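Local coordinates for protein putative dienelactone hydrolase (Klebsiella pneumoniae subsp. pneumoniae MGH 78578, PDB 3F67) that probably acts as a hydrolase of the dienelactone hydrolase family, an alpha/beta-hydrolase thought to cleave ester or lactone bonds, its natural substrate being unspecified, at residues 59-67 / 103-112; 87-95 / 154-162. All coordinates share one frame; numbering follows the deposited sequence. Where two conformers were deposited one is given.

Overall arrangement
Both contacts use helix 93-108 but take hold of different ends of it. Contact 1 (59-67 / 103-112) is largely buried and apolar: the last turns of the helix and the loop after it lie on strand 61-65, held by methyl groups, a tryptophan edge and backbone. Contact 2 (87-95 / 154-162), whose centre is about 23 Å from that of contact 1, is partly buried and polar; there the start of the helix and the loop before it are fastened to the loop 154-160 by hydrogen bonds and bridging waters. The chemistry thus changes from hydrocarbon against the central sheet to charge and amide groups among peripheral loops.

Contact 1 of 2, residues 59-67 / 103-112; sequences GYLAIAPEL and VASWAARHGG. With ACY (acetic acid), chain E.
Ile63 carries the close-fitting part of this contact. Its CD1 methyl ends 3.6 Å from Ala107 CB and also 3.6 Å from Trp106 CZ3, arriving at the edge of the indole near the ring plane and not over a face. The second branch, CG2, slides past the side chain of Val103 and lies 3.7 Å from Val103 CG1. With CG1 beside the backbone N (chi1 -59°) and CG2 beside the carbonyl carbon, the two branches divide between the Trp106/Ala107 pair and the valine. Val103 likewise splits its methyls: CG1 serves Ile63, while CG2 meets the ring of Pro65 at about a right angle, 3.8 Å from Pro65 CB.

Leu61 finds backbone where Ile63 finds side chains. Leu61 CD2 is 3.5 Å from Gly112 N, and the same methyl is 4.4 Å from Ala107 CB, a much looser approach. The turn under it is fixed by Ala107 O, which accepts from His110 N and Gly112 N on opposite faces of its carbonyl plane. Solvent lies beyond this turn, on the far side of the helix from the strand: Arg109 reaches outward there, its NH1 and NH2 donating hydrogen bonds to the two oxygens of an acetic acid molecule (acetate if ionised), probably from the crystallisation liquor, with NH2 to OXT at 3.0 Å.

The axes of strand 61-65 and helix 103-108 approach to 10.3 Å at 143°, the roughly antiparallel packing of a helix on a sheet in an alpha/beta-hydrolase sandwich. Strand 61-65 is bonded between strands 16-25 and 32-38; Trp106 also covers Thr9, Ile11 and Pro12 of strand 4-13, and helix 46-57 packs on Ala62 and Ala64 from the opposite side of the sheet.

Contact 2 of 2, residues 87-95 / 154-162; sequences LVSKVPDAQ and SLNSPKHPV
Asn156 grips both the first residue of helix 93-108, through its backbone O, and the loop before that helix, through its side chain. The backbone O accepts from Asp93 N at 2.9 Å. In the conformer given, Asn156 ND2 donates to Ser89 O at 2.9 Å, nearly straight at 169° and with the acceptor in the amide plane; the Asn156 side chain lies alongside that of Pro92, both pointing the same way, with Asn156 OD1 3.8 Å from Pro92 CG. Ser157 OG donates to Asp93 OD1 at 3.0 Å, coming from above the carboxylate plane. Asp93 CG sits beside its own backbone N (chi1 -68°), presenting the carboxylate to the serine.

Further out, one water joins Ser89 O to Ser154 OG, another joins Val91 O to Ser157 OG, and a third joins Asp93 OD2 to Lys159 O. Ser154 OG also accepts from Ser157 N, an ST motif that braces the loop. A type I turn, Val88 to Val91, presents Ser89 O.

Arg127 of helix 124-133 makes a salt bridge with Asp93 OD2 and bonds His160 ND1. Pro92 takes the N-cap position of helix 93-108; farther along the other segment, Pro161 packs on Trp130 of helix 124-133 and on Met191 of helix 185-197.

Contact 1 of 2, residues 59-67 / 103-112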
loop_
_atom_site.group_PDB
_atom_site.type_symbol
_atom_site.label_atom_id
_atom_site.label_comp_id
_atom_site.label_asym_id
_atom_site.label_seq_id
_atom_site.Cartn_x
_atom_site.Cartn_y
_atom_site.Cartn_z
ATOM N N GLY A 59 6.085 15.040 6.668
ATOM C CA GLY A 59 6.753 15.739 5.568
ATOM C C GLY A 59 6.531 15.179 4.172
ATOM O O GLY A 59 7.149 15.681 3.221
ATOM N N TYR A 60 5.616 14.210 4.046
ATOM C CA TYR A 60 5.346 13.546 2.770
ATOM C C TYR A 60 4.105 14.124 2.058
ATOM O O TYR A 60 3.162 14.613 2.717
ATOM C CB TYR A 60 5.095 12.038 3.007
ATOM C CG TYR A 60 6.330 11.362 3.491
ATOM C CD1 TYR A 60 7.387 11.089 2.582
ATOM C CD2 TYR A 60 6.494 11.005 4.831
ATOM C CE1 TYR A 60 8.580 10.511 3.025
ATOM C CE2 TYR A 60 7.671 10.416 5.258
ATOM C CZ TYR A 60 8.696 10.158 4.351
ATOM O OH TYR A 60 9.867 9.593 4.766
ATOM N N LEU A 61 4.150 14.098 0.728
ATOM C CA LEU A 61 2.929 14.249 -0.114
ATOM C C LEU A 61 2.343 12.846 -0.191
ATOM O O LEU A 61 2.873 11.966 -0.901
ATOM C CB LEU A 61 3.275 14.784 -1.520
ATOM C CG LEU A 61 2.169 14.654 -2.610
ATOM C CD1 LEU A 61 0.888 15.336 -2.121
ATOM C CD2 LEU A 61 2.699 15.316 -3.929
ATOM N N ALA A 62 1.264 12.617 0.549
ATOM C CA ALA A 62 0.676 11.277 0.622
ATOM C C ALA A 62 -0.595 11.267 -0.198
ATOM O O ALA A 62 -1.450 12.174 -0.059
ATOM C CB ALA A 62 0.319 10.943 2.104
ATOM N N ILE A 63 -0.729 10.267 -1.038
ATOM C CA ILE A 63 -1.869 10.246 -2.029
ATOM C C ILE A 63 -2.525 8.880 -1.992
ATOM O O ILE A 63 -1.832 7.877 -2.160
ATOM C CB ILE A 63 -1.368 10.516 -3.484
ATOM C CG1 ILE A 63 -0.663 11.879 -3.553
ATOM C CG2 ILE A 63 -2.575 10.511 -4.464
ATOM C CD1 ILE A 63 0.309 11.970 -4.775
ATOM N N ALA A 64 -3.848 8.830 -1.740
ATOM C CA ALA A 64 -4.567 7.549 -1.719
ATOM C C ALA A 64 -5.592 7.559 -2.873
ATOM O O ALA A 64 -6.629 8.228 -2.769
ATOM C CB ALA A 64 -5.332 7.393 -0.404
ATOM N N PRO A 65 -5.336 6.773 -3.924
ATOM C CA PRO A 65 -6.300 6.666 -5.047
ATOM C C PRO A 65 -7.451 5.678 -4.760
ATOM O O PRO A 65 -7.258 4.653 -4.089
ATOM C CB PRO A 65 -5.424 6.133 -6.196
ATOM C CG PRO A 65 -4.378 5.271 -5.497
ATOM C CD PRO A 65 -4.062 6.062 -4.206
ATOM N N GLU A 66 -8.607 6.003 -5.318
ATOM C CA GLU A 66 -9.790 5.176 -5.272
ATOM C C GLU A 66 -9.641 4.108 -6.361
ATOM O O GLU A 66 -10.230 4.228 -7.454
ATOM C CB GLU A 66 -11.002 6.061 -5.564
ATOM C CG GLU A 66 -12.313 5.494 -5.019
ATOM C CD GLU A 66 -12.299 5.378 -3.509
ATOM O OE1 GLU A 66 -11.765 4.364 -3.004
ATOM O OE2 GLU A 66 -12.834 6.294 -2.829
ATOM N N LEU A 67 -8.871 3.056 -6.067
ATOM C CA LEU A 67 -8.482 2.096 -7.140
ATOM C C LEU A 67 -9.640 1.288 -7.732
ATOM O O LEU A 67 -9.532 0.791 -8.866
ATOM C CB LEU A 67 -7.370 1.159 -6.634
ATOM C CG LEU A 67 -6.080 1.952 -6.373
ATOM C CD1 LEU A 67 -5.108 1.195 -5.468
ATOM C CD2 LEU A 67 -5.386 2.195 -7.706
ATOM N N VAL A 103 -0.770 7.760 -10.727
ATOM C CA VAL A 103 -0.711 8.576 -9.515
ATOM C C VAL A 103 0.720 9.198 -9.424
ATOM O O VAL A 103 0.870 10.392 -9.130
ATOM C CB VAL A 103 -0.955 7.696 -8.256
ATOM C CG1 VAL A 103 -0.604 8.549 -6.975
ATOM C CG2 VAL A 103 -2.411 7.221 -8.229
ATOM N N ALA A 104 1.754 8.389 -9.674
ATOM C CA ALA A 104 3.145 8.855 -9.582
ATOM C C ALA A 104 3.347 9.984 -10.613
ATOM O O ALA A 104 4.014 11.008 -10.326
ATOM C CB ALA A 104 4.128 7.672 -9.842
ATOM N N SER A 105 2.774 9.810 -11.802
ATOM C CA SER A 105 2.908 10.815 -12.878
ATOM C C SER A 105 2.260 12.131 -12.478
ATOM O O SER A 105 2.830 13.218 -12.668
ATOM C CB SER A 105 2.312 10.295 -14.188
ATOM O OG SER A 105 3.145 9.286 -14.731
ATOM N N TRP A 106 1.065 12.031 -11.908
ATOM C CA TRP A 106 0.317 13.230 -11.469
ATOM C C TRP A 106 1.113 13.888 -10.342
ATOM O O TRP A 106 1.259 15.091 -10.322
ATOM C CB TRP A 106 -1.089 12.842 -10.992
ATOM C CG TRP A 106 -1.897 13.991 -10.359
ATOM C CD1 TRP A 106 -2.760 14.848 -11.000
ATOM C CD2 TRP A 106 -1.907 14.372 -8.980
ATOM N NE1 TRP A 106 -3.306 15.753 -10.091
ATOM C CE2 TRP A 106 -2.798 15.473 -8.851
ATOM C CE3 TRP A 106 -1.249 13.884 -7.828
ATOM C CZ2 TRP A 106 -3.049 16.093 -7.635
ATOM C CZ3 TRP A 106 -1.487 14.531 -6.608
ATOM C CH2 TRP A 106 -2.402 15.614 -6.531
ATOM N N ALA A 107 1.643 13.082 -9.428
ATOM C CA ALA A 107 2.319 13.630 -8.241
ATOM C C ALA A 107 3.506 14.508 -8.629
ATOM O O ALA A 107 3.731 15.567 -8.034
ATOM C CB ALA A 107 2.754 12.474 -7.299
ATOM N N ALA A 108 4.260 14.097 -9.646
ATOM C CA ALA A 108 5.442 14.861 -10.068
ATOM C C ALA A 108 5.119 16.252 -10.648
ATOM O O ALA A 108 5.991 17.092 -10.699
ATOM C CB ALA A 108 6.264 14.038 -11.090
ATOM N N ARG A 109 3.851 16.476 -11.078
ATOM C CA ARG A 109 3.410 17.783 -11.586
ATOM C C ARG A 109 2.566 18.543 -10.562
ATOM O O ARG A 109 2.096 19.628 -10.858
ATOM C CB ARG A 109 2.613 17.614 -12.889
ATOM C CG ARG A 109 3.540 17.502 -14.144
ATOM C CD ARG A 109 2.808 17.541 -15.489
ATOM N NE ARG A 109 2.020 16.314 -15.593
ATOM C CZ ARG A 109 2.478 15.195 -16.143
ATOM N NH1 ARG A 109 1.710 14.120 -16.193
ATOM N NH2 ARG A 109 3.695 15.158 -16.678
ATOM N N HIS A 110 2.372 17.943 -9.374
ATOM C CA HIS A 110 1.514 18.546 -8.323
ATOM C C HIS A 110 2.141 18.581 -6.933
ATOM O O HIS A 110 1.424 18.540 -5.900
ATOM C CB HIS A 110 0.135 17.867 -8.294
ATOM C CG HIS A 110 -0.585 17.980 -9.611
ATOM N ND1 HIS A 110 -1.487 18.986 -9.905
ATOM C CD2 HIS A 110 -0.483 17.220 -10.726
ATOM C CE1 HIS A 110 -1.929 18.821 -11.142
ATOM N NE2 HIS A 110 -1.323 17.770 -11.664
ATOM N N GLY A 111 3.461 18.736 -6.914
ATOM C CA GLY A 111 4.160 19.064 -5.694
ATOM C C GLY A 111 5.116 18.012 -5.233
ATOM O O GLY A 111 5.825 18.222 -4.225
ATOM N N GLY A 112 5.137 16.885 -5.950
ATOM C CA GLY A 112 6.033 15.792 -5.567
ATOM C C GLY A 112 7.284 15.791 -6.410
ATOM O O GLY A 112 7.336 16.392 -7.494
HETATM C C ACY E . 4.019 11.401 -17.438
HETATM O O ACY E . 2.868 11.601 -17.948
HETATM O OXT ACY E . 4.684 12.291 -16.896
HETATM C CH3 ACY E . 4.623 10.026 -17.446
#

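Contact 2 of 2, residues 87-95 / 154-162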
loop_
_atom_site.group_PDB
_atom_site.type_symbol
_atom_site.label_atom_id
_atom_site.label_comp_id
_atom_site.label_asym_id
_atom_site.label_seq_id
_atom_site.Cartn_x
_atom_site.Cartn_y
_atom_site.Cartn_z
ATOM N N LEU A 87 -16.785 -7.449 -6.185
ATOM C CA LEU A 87 -15.988 -6.261 -6.511
ATOM C C LEU A 87 -14.480 -6.532 -6.506
ATOM O O LEU A 87 -13.840 -6.425 -7.547
ATOM C CB LEU A 87 -16.331 -5.101 -5.558
ATOM C CG LEU A 87 -15.542 -3.801 -5.771
ATOM C CD1 LEU A 87 -15.671 -3.330 -7.251
ATOM C CD2 LEU A 87 -16.100 -2.729 -4.827
ATOM N N VAL A 88 -13.904 -6.884 -5.360
ATOM C CA VAL A 88 -12.436 -6.981 -5.271
ATOM C C VAL A 88 -11.857 -7.923 -6.340
ATOM O O VAL A 88 -10.845 -7.599 -6.994
ATOM C CB VAL A 88 -11.949 -7.436 -3.868
ATOM C CG1 VAL A 88 -10.403 -7.520 -3.836
ATOM C CG2 VAL A 88 -12.441 -6.437 -2.769
ATOM N N SER A 89 -12.533 -9.050 -6.533
ATOM C CA SER A 89 -12.058 -10.127 -7.404
ATOM C C SER A 89 -12.268 -9.785 -8.884
ATOM O O SER A 89 -11.930 -10.568 -9.778
ATOM C CB SER A 89 -12.751 -11.433 -7.009
ATOM O OG SER A 89 -12.283 -11.860 -5.737
ATOM N N LYS A 90 -12.830 -8.606 -9.128
ATOM C CA LYS A 90 -13.032 -8.129 -10.481
ATOM C C LYS A 90 -12.102 -6.979 -10.865
ATOM O O LYS A 90 -12.172 -6.470 -11.993
ATOM C CB LYS A 90 -14.531 -7.756 -10.689
ATOM C CG LYS A 90 -15.455 -8.958 -10.427
ATOM C CD LYS A 90 -16.796 -8.806 -11.089
ATOM C CE LYS A 90 -17.733 -9.965 -10.735
ATOM N NZ LYS A 90 -17.194 -11.301 -11.168
ATOM N N VAL A 91 -11.207 -6.597 -9.954
ATOM C CA VAL A 91 -10.277 -5.493 -10.173
ATOM C C VAL A 91 -8.923 -6.139 -10.582
ATOM O O VAL A 91 -8.315 -6.838 -9.754
ATOM C CB VAL A 91 -10.069 -4.680 -8.869
ATOM C CG1 VAL A 91 -9.023 -3.577 -9.072
ATOM C CG2 VAL A 91 -11.412 -4.050 -8.409
ATOM N N PRO A 92 -8.505 -5.990 -11.853
ATOM C CA PRO A 92 -7.312 -6.739 -12.292
ATOM C C PRO A 92 -6.036 -6.112 -11.727
ATOM O O PRO A 92 -5.913 -4.871 -11.724
ATOM C CB PRO A 92 -7.310 -6.592 -13.828
ATOM C CG PRO A 92 -8.727 -6.167 -14.176
ATOM C CD PRO A 92 -9.160 -5.306 -12.980
ATOM N N ASP A 93 -5.083 -6.957 -11.307
ATOM C CA ASP A 93 -3.805 -6.414 -10.811
ATOM C C ASP A 93 -3.142 -5.463 -11.829
ATOM O O ASP A 93 -2.588 -4.405 -11.452
ATOM C CB ASP A 93 -2.801 -7.551 -10.562
ATOM C CG ASP A 93 -3.189 -8.471 -9.402
ATOM O OD1 ASP A 93 -4.033 -8.131 -8.508
ATOM O OD2 ASP A 93 -2.554 -9.539 -9.369
ATOM N N ALA A 94 -3.181 -5.843 -13.118
ATOM C CA ALA A 94 -2.493 -5.045 -14.171
ATOM C C ALA A 94 -3.039 -3.613 -14.209
ATOM O O ALA A 94 -2.275 -2.651 -14.366
ATOM C CB ALA A 94 -2.645 -5.686 -15.522
ATOM N N GLN A 95 -4.358 -3.499 -14.068
ATOM C CA GLN A 95 -5.035 -2.215 -14.000
ATOM C C GLN A 95 -4.558 -1.408 -12.808
ATOM O O GLN A 95 -4.311 -0.188 -12.928
ATOM C CB GLN A 95 -6.566 -2.432 -13.918
ATOM C CG GLN A 95 -7.360 -1.145 -13.827
ATOM C CD GLN A 95 -8.804 -1.415 -13.442
ATOM O OE1 GLN A 95 -9.639 -1.634 -14.306
ATOM N NE2 GLN A 95 -9.086 -1.464 -12.150
ATOM N N SER A 154 -5.469 -16.425 -10.442
ATOM C CA SER A 154 -6.646 -16.218 -11.273
ATOM C C SER A 154 -6.192 -15.333 -12.433
ATOM O O SER A 154 -5.091 -14.766 -12.390
ATOM C CB SER A 154 -7.750 -15.512 -10.481
ATOM O OG SER A 154 -7.392 -14.135 -10.210
ATOM N N LEU A 155 -7.056 -15.153 -13.425
ATOM C CA LEU A 155 -6.744 -14.234 -14.519
ATOM C C LEU A 155 -6.684 -12.776 -14.035
ATOM O O LEU A 155 -5.871 -11.981 -14.527
ATOM C CB LEU A 155 -7.747 -14.382 -15.656
ATOM C CG LEU A 155 -7.725 -15.697 -16.459
ATOM C CD1 LEU A 155 -8.706 -15.568 -17.607
ATOM C CD2 LEU A 155 -6.313 -16.016 -16.974
ATOM N N ASN A 156 -7.524 -12.401 -13.074
ATOM C CA ASN A 156 -7.370 -11.045 -12.557
ATOM C C ASN A 156 -6.088 -10.816 -11.763
ATOM O O ASN A 156 -5.445 -9.752 -11.850
ATOM C CB ASN A 156 -8.639 -10.600 -11.893
ATOM C CG ASN A 156 -9.671 -10.160 -12.915
ATOM O OD1 ASN A 156 -9.333 -9.900 -14.082
ATOM N ND2 ASN A 156 -10.917 -10.066 -12.497
ATOM N N SER A 157 -5.682 -11.869 -11.064
ATOM C CA SER A 157 -4.560 -11.835 -10.120
ATOM C C SER A 157 -3.636 -13.032 -10.433
ATOM O O SER A 157 -3.659 -14.053 -9.734
ATOM C CB SER A 157 -5.033 -11.818 -8.659
ATOM O OG SER A 157 -5.706 -10.614 -8.370
ATOM N N PRO A 158 -2.859 -12.929 -11.509
ATOM C CA PRO A 158 -2.062 -14.114 -11.917
ATOM C C PRO A 158 -0.720 -14.329 -11.190
ATOM O O PRO A 158 -0.118 -15.413 -11.381
ATOM C CB PRO A 158 -1.767 -13.835 -13.384
ATOM C CG PRO A 158 -1.648 -12.359 -13.432
ATOM C CD PRO A 158 -2.746 -11.842 -12.498
ATOM N N LYS A 159 -0.210 -13.322 -10.466
ATOM C CA LYS A 159 1.069 -13.476 -9.730
ATOM C C LYS A 159 0.890 -12.999 -8.328
ATOM O O LYS A 159 0.155 -12.039 -8.107
ATOM C CB LYS A 159 2.216 -12.696 -10.367
ATOM C CG LYS A 159 2.317 -12.988 -11.866
ATOM C CD LYS A 159 3.702 -13.291 -12.284
ATOM C CE LYS A 159 3.783 -13.252 -13.813
ATOM N NZ LYS A 159 4.988 -12.468 -14.230
ATOM N N HIS A 160 1.561 -13.667 -7.386
ATOM C CA HIS A 160 1.574 -13.231 -5.980
ATOM C C HIS A 160 2.982 -12.815 -5.590
ATOM O O HIS A 160 3.921 -13.010 -6.377
ATOM C CB HIS A 160 1.067 -14.394 -5.109
ATOM C CG HIS A 160 -0.386 -14.664 -5.313
ATOM N ND1 HIS A 160 -1.357 -13.698 -5.096
ATOM C CD2 HIS A 160 -1.038 -15.758 -5.773
ATOM C CE1 HIS A 160 -2.543 -14.202 -5.382
ATOM N NE2 HIS A 160 -2.378 -15.453 -5.795
ATOM N N PRO A 161 3.140 -12.178 -4.424
ATOM C CA PRO A 161 4.455 -11.696 -4.048
ATOM C C PRO A 161 5.552 -12.770 -4.160
ATOM O O PRO A 161 6.674 -12.443 -4.578
ATOM C CB PRO A 161 4.242 -11.150 -2.612
ATOM C CG PRO A 161 2.788 -10.615 -2.679
ATOM C CD PRO A 161 2.072 -11.680 -3.512
ATOM N N VAL A 162 5.238 -14.030 -3.834
ATOM C CA VAL A 162 6.290 -15.064 -3.909
ATOM C C VAL A 162 6.830 -15.148 -5.325
ATOM O O VAL A 162 8.013 -15.376 -5.507
ATOM C CB VAL A 162 5.836 -16.460 -3.440
ATOM C CG1 VAL A 162 5.715 -16.517 -1.904
ATOM C CG2 VAL A 162 4.561 -16.874 -4.139
HETATM O O HOH W 1 -9.323 -12.262 -8.843
HETATM O O HOH W 2 -8.522 -9.718 -8.979
HETATM O O HOH W 3 -0.352 -10.231 -10.530
HETATM O O HOH W 4 -3.973 -8.545 -13.925
#